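Local coordinates for MccB protein (PDB 6OM4), which is the microcin C7 biosynthetic enzyme that uses ATP to attach adenosine monophosphate through a phosphoramidate linkage to the peptide precursor MccA, at residues A[124-129]-A[293-298]; A[241-246]-A[324-329]. All blocks are in the same frame, centred on the assembly; numbering follows the deposited sequence.

Helix 292-311 ties the two contacts together: it packs on the nucleotide-binding helix in contact 1 and on the antiparallel part of the mixed sheet next to contact 2, with about 12 Å between centres. Val294 and Ala298 make the junction, Val294 CG2 lying 3.4 Å from Ser327 OG and Ala298 CB 3.6 Å from Val245 O. Contact 1 is buried beside the bound nucleotide and consists of close side-chain and backbone packing between two helices. Contact 2 is only partly buried; backbone hydrogen bonds join its strands, apolar groups pack on both sheet faces, and one end is polar, where Asp242 meets Ser327, Asp328 and a water nearer the surface.

Contact 1 (A[124-129]-A[293-298]); sequences GGIGNH and PVNNVA. With ND7 (5'-O-[(S)-amino(hydroxy)phosphoryl]adenosine), chain M.
Gly125 and Ile126, at the start of helix 125-136, belong to the glycine-rich turn of a Rossmann-type nucleotide site and rest against Asn295 of helix 292-311. Gly124 is the N-cap, and Gly125 N donates an almost straight bond (2.9 Å, 168°) to O2A of the adenosine phosphoramidate, where the helix N-terminus would be expected to stabilise the phosphoryl charge. Gly124 O accepts from both Asn128 N and Asn128 ND2 (2.9 Å), the side-chain donor standing above the carbonyl plane.

With CG anti to its backbone N (chi1 176°), Asn295 presents its amide to the glycine: ND2 packs 3.2 Å from Gly125 CA, an approach the missing side chain permits. OD1 and Gly125 O, both acceptors, come to 3.2 Å without bonding. Ile126 and Asn295 run antiparallel past one another, and Ile126 CD1 reaches Ala298 CB (3.8 Å). Asn296 ND2, weakly bonded to Asn295 OD1, lies over one face of the His129 imidazole, toward the rim at CE1 (3.1 Å), with amide and ring planes 39° apart.

The axes of segments 125-129 and 293-298 approach to 8.8 Å. Ile126 also bonds to the bound peptide through its backbone, Asn295 touches Tyr239 of strand 234-240, and Ala298 touches Ala244 of strand 243-250.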
loop_
_atom_site.group_PDB
_atom_site.type_symbol
_atom_site.label_atom_id
_atom_site.label_comp_id
_atom_site.label_asym_id
_atom_site.label_seq_id
_atom_site.Cartn_x
_atom_site.Cartn_y
_atom_site.Cartn_z
ATOM N N GLY A 124 -15.697 -5.631 -1.945
ATOM C CA GLY A 124 -15.573 -6.629 -2.973
ATOM C C GLY A 124 -14.137 -7.096 -3.131
ATOM O O GLY A 124 -13.419 -7.303 -2.127
ATOM N N GLY A 125 -13.677 -7.232 -4.384
ATOM C CA GLY A 125 -12.360 -7.840 -4.625
ATOM C C GLY A 125 -11.231 -7.043 -3.976
ATOM O O GLY A 125 -10.330 -7.550 -3.257
ATOM N N ILE A 126 -11.204 -5.753 -4.292
ATOM C CA ILE A 126 -10.162 -4.914 -3.733
ATOM C C ILE A 126 -10.319 -4.821 -2.214
ATOM O O ILE A 126 -9.339 -4.973 -1.449
ATOM C CB ILE A 126 -10.144 -3.536 -4.406
ATOM C CG1 ILE A 126 -9.793 -3.653 -5.893
ATOM C CG2 ILE A 126 -9.263 -2.562 -3.642
ATOM C CD1 ILE A 126 -8.443 -4.201 -6.224
ATOM N N GLY A 127 -11.534 -4.575 -1.754
ATOM C CA GLY A 127 -11.782 -4.388 -0.336
ATOM C C GLY A 127 -11.397 -5.590 0.511
ATOM O O GLY A 127 -10.861 -5.459 1.625
ATOM N N ASN A 128 -11.689 -6.799 0.024
ATOM C CA ASN A 128 -11.331 -8.006 0.699
ATOM C C ASN A 128 -9.814 -8.052 0.953
ATOM O O ASN A 128 -9.364 -8.324 2.042
ATOM C CB ASN A 128 -11.694 -9.255 -0.103
ATOM C CG ASN A 128 -13.029 -9.870 0.259
ATOM O OD1 ASN A 128 -13.077 -11.018 0.698
ATOM N ND2 ASN A 128 -14.111 -9.158 0.019
ATOM N N HIS A 129 -9.036 -7.822 -0.095
ATOM C CA HIS A 129 -7.621 -8.034 -0.019
ATOM C C HIS A 129 -6.948 -6.930 0.792
ATOM O O HIS A 129 -6.051 -7.229 1.578
ATOM C CB HIS A 129 -7.005 -8.150 -1.409
ATOM C CG HIS A 129 -6.977 -9.569 -1.873
ATOM N ND1 HIS A 129 -8.031 -10.188 -2.509
ATOM C CD2 HIS A 129 -6.035 -10.499 -1.722
ATOM C CE1 HIS A 129 -7.709 -11.448 -2.746
ATOM N NE2 HIS A 129 -6.498 -11.666 -2.267
ATOM N N PRO A 293 -5.476 -12.435 -10.171
ATOM C CA PRO A 293 -4.113 -11.887 -10.118
ATOM C C PRO A 293 -4.068 -10.361 -10.292
ATOM O O PRO A 293 -3.297 -9.695 -9.604
ATOM C CB PRO A 293 -3.396 -12.605 -11.250
ATOM C CG PRO A 293 -4.082 -13.964 -11.315
ATOM C CD PRO A 293 -5.541 -13.659 -11.008
ATOM N N VAL A 294 -4.917 -9.815 -11.173
ATOM C CA VAL A 294 -4.975 -8.338 -11.405
ATOM C C VAL A 294 -5.519 -7.632 -10.162
ATOM O O VAL A 294 -4.952 -6.662 -9.621
ATOM C CB VAL A 294 -5.797 -8.044 -12.668
ATOM C CG1 VAL A 294 -6.051 -6.556 -12.785
ATOM C CG2 VAL A 294 -5.083 -8.583 -13.914
ATOM N N ASN A 295 -6.637 -8.156 -9.681
ATOM C CA ASN A 295 -7.277 -7.687 -8.484
ATOM C C ASN A 295 -6.249 -7.622 -7.346
ATOM O O ASN A 295 -6.087 -6.589 -6.650
ATOM C CB ASN A 295 -8.434 -8.606 -8.097
ATOM C CG ASN A 295 -9.085 -8.211 -6.799
ATOM O OD1 ASN A 295 -8.656 -8.649 -5.706
ATOM N ND2 ASN A 295 -10.123 -7.418 -6.939
ATOM N N ASN A 296 -5.582 -8.755 -7.128
ATOM C CA ASN A 296 -4.715 -8.930 -5.936
ATOM C C ASN A 296 -3.491 -8.009 -5.996
ATOM O O ASN A 296 -3.043 -7.531 -4.970
ATOM C CB ASN A 296 -4.281 -10.387 -5.775
ATOM C CG ASN A 296 -5.435 -11.335 -5.517
ATOM O OD1 ASN A 296 -5.201 -12.510 -5.186
ATOM N ND2 ASN A 296 -6.668 -10.849 -5.613
ATOM N N VAL A 297 -2.937 -7.767 -7.191
ATOM C CA VAL A 297 -1.795 -6.851 -7.348
ATOM C C VAL A 297 -2.204 -5.442 -6.931
ATOM O O VAL A 297 -1.487 -4.737 -6.192
ATOM C CB VAL A 297 -1.273 -6.860 -8.804
ATOM C CG1 VAL A 297 -0.341 -5.699 -9.083
ATOM C CG2 VAL A 297 -0.575 -8.177 -9.147
ATOM N N ALA A 298 -3.350 -4.994 -7.449
ATOM C CA ALA A 298 -3.837 -3.656 -7.174
ATOM C C ALA A 298 -4.077 -3.474 -5.686
ATOM O O ALA A 298 -3.693 -2.434 -5.065
ATOM C CB ALA A 298 -5.102 -3.361 -7.936
HETATM O O1A ND7 M . -17.108 -5.315 -7.929
HETATM P PA ND7 M . -15.899 -5.317 -7.037
HETATM O O2A ND7 M . -15.182 -6.641 -6.816
HETATM N N3A ND7 M . -14.840 -4.217 -7.782
HETATM O "O5'" ND7 M . -16.190 -4.753 -5.584
HETATM C "C5'" ND7 M . -16.860 -3.456 -5.525
HETATM C "C4'" ND7 M . -17.554 -3.425 -4.139
HETATM C "C3'" ND7 M . -18.806 -4.365 -4.187
HETATM O "O3'" ND7 M . -18.859 -5.231 -3.120
HETATM C "C2'" ND7 M . -19.977 -3.304 -4.333
HETATM O "O2'" ND7 M . -21.183 -3.768 -3.612
HETATM C "C1'" ND7 M . -19.525 -2.195 -3.732
HETATM O "O4'" ND7 M . -17.918 -2.196 -3.946
HETATM N N9 ND7 M . -19.961 -0.934 -4.259
HETATM C C4 ND7 M . -20.487 0.094 -3.536
HETATM C C5 ND7 M . -20.745 1.102 -4.396
HETATM N N7 ND7 M . -20.372 0.710 -5.636
HETATM C C8 ND7 M . -19.888 -0.512 -5.530
HETATM N N3 ND7 M . -20.759 0.210 -2.219
HETATM C C2 ND7 M . -21.263 1.321 -1.774
HETATM N N1 ND7 M . -21.548 2.331 -2.604
HETATM C C6 ND7 M . -21.295 2.258 -3.884
HETATM N N6 ND7 M . -21.614 3.368 -4.763
#

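Contact 2 (A[241-246]-A[324-329]); sequences NDIAVF and GIWSDE
Ala244 and Ile325 exchange two backbone hydrogen bonds, Ile325 N to Ala244 O (2.8 Å) and Ala244 N to Ile325 O (2.9 Å), as an antiparallel hydrogen-bonded pair. Gly324 CA adds a CA-H...O contact to Ala244 O (3.2 Å).

Apolar groups meet on both faces. On one, Ile243 runs alongside the Trp326 indole, and its CD1 sits over the six-membered ring, 3.8 Å from the centroid and 24° off the normal, a CH-pi contact. On the other, Ile325 CD1 comes in at the edge of the Phe246 ring, 3.8 Å from CE1. These strands lie in the mixed sheet of the ThiF/E1-like fold, beyond its parallel Rossmann strands: 243-250 is flanked by 234-240 and 321-326. Ile243 and Trp326 each pack against a modified side chain of the bound peptide, while Phe246 touches Leu301 of helix 292-311 and Trp326 makes a cation-pi contact with Lys331.

The polar contacts gather at Asp242, just before strand 243-250, and Ser327 and Asp328 opposite it. Ser327 OG, held between its own backbone N and carbonyl carbon (chi1 63°), donates to Asp242 O (2.6 Å) on an in-plane lone pair. Asp242 OD1 and Asp328 OD2 approach to 3.6 Å, a like-charge pair that may raise the proton affinity of either carboxylate. A water accepts from Ser327 N (3.0 Å) and sits beside Asp242 OD1 and, more weakly, Asp328 OD1.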
loop_
_atom_site.group_PDB
_atom_site.type_symbol
_atom_site.label_atom_id
_atom_site.label_comp_id
_atom_site.label_asym_id
_atom_site.label_seq_id
_atom_site.Cartn_x
_atom_site.Cartn_y
_atom_site.Cartn_z
ATOM N N ASN A 241 -10.095 -3.674 -16.677
ATOM C CA ASN A 241 -9.967 -5.028 -17.188
ATOM C C ASN A 241 -8.669 -5.653 -16.642
ATOM O O ASN A 241 -8.508 -5.850 -15.411
ATOM C CB ASN A 241 -10.131 -5.054 -18.721
ATOM C CG ASN A 241 -11.555 -4.805 -19.179
ATOM O OD1 ASN A 241 -11.813 -4.392 -20.326
ATOM N ND2 ASN A 241 -12.497 -5.080 -18.316
ATOM N N ASP A 242 -7.704 -5.936 -17.534
ATOM C CA ASP A 242 -6.489 -6.696 -17.232
ATOM C C ASP A 242 -5.331 -5.826 -16.702
ATOM O O ASP A 242 -4.245 -6.360 -16.464
ATOM C CB ASP A 242 -6.047 -7.442 -18.497
ATOM C CG ASP A 242 -6.092 -6.588 -19.752
ATOM O OD1 ASP A 242 -5.204 -5.801 -19.929
ATOM O OD2 ASP A 242 -7.071 -6.687 -20.517
ATOM N N ILE A 243 -5.530 -4.521 -16.526
ATOM C CA ILE A 243 -4.534 -3.629 -15.935
ATOM C C ILE A 243 -4.890 -3.350 -14.482
ATOM O O ILE A 243 -5.928 -2.768 -14.189
ATOM C CB ILE A 243 -4.405 -2.300 -16.698
ATOM C CG1 ILE A 243 -3.998 -2.505 -18.157
ATOM C CG2 ILE A 243 -3.438 -1.393 -15.972
ATOM C CD1 ILE A 243 -4.035 -1.205 -18.956
ATOM N N ALA A 244 -3.967 -3.687 -13.582
ATOM C CA ALA A 244 -4.106 -3.372 -12.152
ATOM C C ALA A 244 -3.795 -1.883 -11.963
ATOM O O ALA A 244 -2.826 -1.415 -12.542
ATOM C CB ALA A 244 -3.145 -4.219 -11.367
ATOM N N VAL A 245 -4.633 -1.169 -11.221
ATOM C CA VAL A 245 -4.431 0.277 -10.990
ATOM C C VAL A 245 -4.413 0.576 -9.492
ATOM O O VAL A 245 -5.277 0.123 -8.749
ATOM C CB VAL A 245 -5.493 1.124 -11.708
ATOM C CG1 VAL A 245 -5.330 2.618 -11.368
ATOM C CG2 VAL A 245 -5.433 0.900 -13.208
ATOM N N PHE A 246 -3.459 1.417 -9.049
ATOM C CA PHE A 246 -3.585 1.940 -7.687
ATOM C C PHE A 246 -3.088 3.362 -7.722
ATOM O O PHE A 246 -2.280 3.712 -8.564
ATOM C CB PHE A 246 -2.836 1.121 -6.619
ATOM C CG PHE A 246 -1.328 1.177 -6.649
ATOM C CD1 PHE A 246 -0.608 0.589 -7.675
ATOM C CD2 PHE A 246 -0.605 1.809 -5.647
ATOM C CE1 PHE A 246 0.781 0.599 -7.681
ATOM C CE2 PHE A 246 0.777 1.866 -5.679
ATOM C CZ PHE A 246 1.477 1.261 -6.694
ATOM N N GLY A 324 -0.481 2.014 -13.223
ATOM C CA GLY A 324 -0.979 0.790 -13.853
ATOM C C GLY A 324 0.115 -0.244 -13.956
ATOM O O GLY A 324 1.244 0.053 -14.424
ATOM N N ILE A 325 -0.252 -1.504 -13.659
ATOM C CA ILE A 325 0.569 -2.639 -13.862
ATOM C C ILE A 325 -0.158 -3.579 -14.833
ATOM O O ILE A 325 -1.246 -4.068 -14.525
ATOM C CB ILE A 325 0.879 -3.361 -12.537
ATOM C CG1 ILE A 325 1.510 -2.427 -11.508
ATOM C CG2 ILE A 325 1.748 -4.590 -12.805
ATOM C CD1 ILE A 325 0.502 -1.756 -10.622
ATOM N N TRP A 326 0.441 -3.801 -16.001
ATOM C CA TRP A 326 -0.143 -4.626 -17.042
ATOM C C TRP A 326 -0.023 -6.082 -16.614
ATOM O O TRP A 326 0.899 -6.430 -15.879
ATOM C CB TRP A 326 0.518 -4.348 -18.405
ATOM C CG TRP A 326 -0.048 -3.199 -19.208
ATOM C CD1 TRP A 326 -0.558 -3.280 -20.472
ATOM C CD2 TRP A 326 -0.107 -1.793 -18.873
ATOM N NE1 TRP A 326 -0.955 -2.050 -20.927
ATOM C CE2 TRP A 326 -0.692 -1.116 -19.965
ATOM C CE3 TRP A 326 0.230 -1.041 -17.738
ATOM C CZ2 TRP A 326 -0.920 0.257 -19.961
ATOM C CZ3 TRP A 326 0.006 0.319 -17.735
ATOM C CH2 TRP A 326 -0.585 0.950 -18.823
ATOM N N SER A 327 -0.947 -6.939 -17.063
ATOM C CA SER A 327 -0.830 -8.351 -16.762
ATOM C C SER A 327 -0.553 -9.139 -18.048
ATOM O O SER A 327 -0.177 -10.293 -17.953
ATOM C CB SER A 327 -2.035 -8.885 -16.014
ATOM O OG SER A 327 -3.211 -8.769 -16.804
ATOM N N ASP A 328 -0.730 -8.539 -19.238
ATOM C CA ASP A 328 -0.451 -9.347 -20.454
ATOM C C ASP A 328 0.877 -8.972 -21.096
ATOM O O ASP A 328 1.266 -9.574 -22.083
ATOM C CB ASP A 328 -1.565 -9.314 -21.485
ATOM C CG ASP A 328 -2.030 -7.939 -21.894
ATOM O OD1 ASP A 328 -1.216 -6.975 -21.864
ATOM O OD2 ASP A 328 -3.253 -7.843 -22.156
ATOM N N GLU A 329 1.583 -8.036 -20.475
ATOM C CA GLU A 329 2.968 -7.776 -20.815
ATOM C C GLU A 329 3.647 -7.168 -19.583
ATOM O O GLU A 329 2.986 -6.823 -18.608
ATOM C CB GLU A 329 3.065 -6.855 -22.025
ATOM C CG GLU A 329 2.342 -5.534 -21.856
ATOM C CD GLU A 329 2.299 -4.724 -23.150
ATOM O OE1 GLU A 329 3.254 -4.834 -23.940
ATOM O OE2 GLU A 329 1.320 -3.989 -23.363
HETATM O O HOH W 1 -2.597 -5.873 -19.278
#